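Local coordinates for uncharacterized protein PA2218 (Pseudomonas aeruginosa, PDB 2HDW) that is uncharacterised but adopts an alpha/beta hydrolase fold and is probably a hydrolase, at residues Thr119-Glu122 / Val126-Ala129. Numbering follows the deposited sequence.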
loop_
_atom_site.group_PDB
_atom_site.type_symbol
_atom_site.label_atom_id
_atom_site.label_comp_id
_atom_site.label_asym_id
_atom_site.label_seq_id
_atom_site.Cartn_x
_atom_site.Cartn_y
_atom_site.Cartn_z
ATOM N N THR A 119 -11.861 -9.572 2.969
ATOM C CA THR A 119 -11.940 -10.817 2.217
ATOM C C THR A 119 -11.044 -11.881 2.835
ATOM O O THR A 119 -11.441 -13.039 2.963
ATOM C CB THR A 119 -11.525 -10.604 0.749
ATOM O OG1 THR A 119 -12.358 -9.600 0.162
ATOM C CG2 THR A 119 -11.669 -11.897 -0.048
ATOM N N MET A 120 -9.836 -11.494 3.227
ATOM C CA MET A 120 -8.927 -12.464 3.821
ATOM C C MET A 120 -9.383 -12.843 5.229
ATOM O O MET A 120 -9.105 -13.943 5.707
ATOM C CB MET A 120 -7.499 -11.918 3.816
ATOM C CG MET A 120 -6.900 -11.842 2.406
ATOM S SD MET A 120 -6.796 -13.461 1.568
ATOM C CE MET A 120 -5.644 -14.219 2.557
ATOM N N ALA A 121 -10.103 -11.937 5.887
ATOM C CA ALA A 121 -10.628 -12.223 7.220
ATOM C C ALA A 121 -11.721 -13.288 7.073
ATOM O O ALA A 121 -11.941 -14.095 7.973
ATOM C CB ALA A 121 -11.202 -10.966 7.840
ATOM N N GLU A 122 -12.412 -13.285 5.937
ATOM C CA GLU A 122 -13.443 -14.290 5.697
ATOM C C GLU A 122 -12.742 -15.615 5.418
ATOM O O GLU A 122 -13.346 -16.684 5.522
ATOM C CB GLU A 122 -14.307 -13.925 4.486
ATOM C CG GLU A 122 -15.085 -12.628 4.611
ATOM C CD GLU A 122 -16.047 -12.427 3.451
ATOM O OE1 GLU A 122 -15.625 -12.611 2.290
ATOM O OE2 GLU A 122 -17.223 -12.083 3.699
ATOM N N VAL A 126 -6.749 -12.952 10.729
ATOM C CA VAL A 126 -7.050 -11.727 11.457
ATOM C C VAL A 126 -6.362 -10.714 10.547
ATOM O O VAL A 126 -5.199 -10.904 10.205
ATOM C CB VAL A 126 -6.377 -11.695 12.839
ATOM C CG1 VAL A 126 -6.419 -10.284 13.397
ATOM C CG2 VAL A 126 -7.077 -12.661 13.785
ATOM N N THR A 127 -7.058 -9.655 10.145
ATOM C CA THR A 127 -6.449 -8.691 9.233
ATOM C C THR A 127 -6.547 -7.234 9.647
ATOM O O THR A 127 -7.382 -6.850 10.468
ATOM C CB THR A 127 -7.039 -8.826 7.822
ATOM O OG1 THR A 127 -8.431 -8.495 7.857
ATOM C CG2 THR A 127 -6.874 -10.255 7.315
ATOM N N LEU A 128 -5.691 -6.422 9.039
ATOM C CA LEU A 128 -5.632 -5.006 9.344
ATOM C C LEU A 128 -5.283 -4.180 8.101
ATOM O O LEU A 128 -4.299 -4.462 7.416
ATOM C CB LEU A 128 -4.577 -4.796 10.435
ATOM C CG LEU A 128 -4.348 -3.437 11.092
ATOM C CD1 LEU A 128 -5.603 -3.000 11.843
ATOM C CD2 LEU A 128 -3.170 -3.547 12.053
ATOM N N ALA A 129 -6.107 -3.176 7.807
ATOM C CA ALA A 129 -5.880 -2.268 6.683
ATOM C C ALA A 129 -5.644 -0.919 7.361
ATOM O O ALA A 129 -6.473 -0.461 8.148
ATOM C CB ALA A 129 -7.118 -2.211 5.774
#
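Ala-121 and Thr-127 meet where the C-terminal part of helix 112-122 passes beside the start of strand 126-130, the backbones coming nearest at Ala-121 CA and Val-126 CA, 5.6 Å apart. No hydrogen bond joins the segments. Just three residues lie between them, and the chain reverses tightly from helix into strand.

Thr-127 carries the contact from the strand side, its CB directed at the helix and both branches touching it. The methyl CG2 rests 3.9 Å from Met-120 CB and equally far from the backbone N of Ala-121, while OG1 lies 3.7 Å from the methyl CB of Ala-121. With chi1 at 64°, OG1 sits between the backbone N and the carbonyl carbon of its own residue; from there it hydrogen-bonds Ala-117 O, one turn back along the helix. This is the second half of a beta-alpha-beta unit, strand 96-102, helix 112-122, strand 126-130, in the alpha/beta hydrolase fold, with the helix packed against the sheet. All three touching residues are buried. Met-120 meets the strand through its CB; beyond it the chain bends at chi2 (-60°) and chi3, and its end leads away from the strand; the side chain also touches Phe-356, Ile-359 and Ala-360 of the C-terminal helix 356-366. Ala-121 also touches Tyr-86 of strand 80-88, the antiparallel neighbour of strand 126-130 in the sheet.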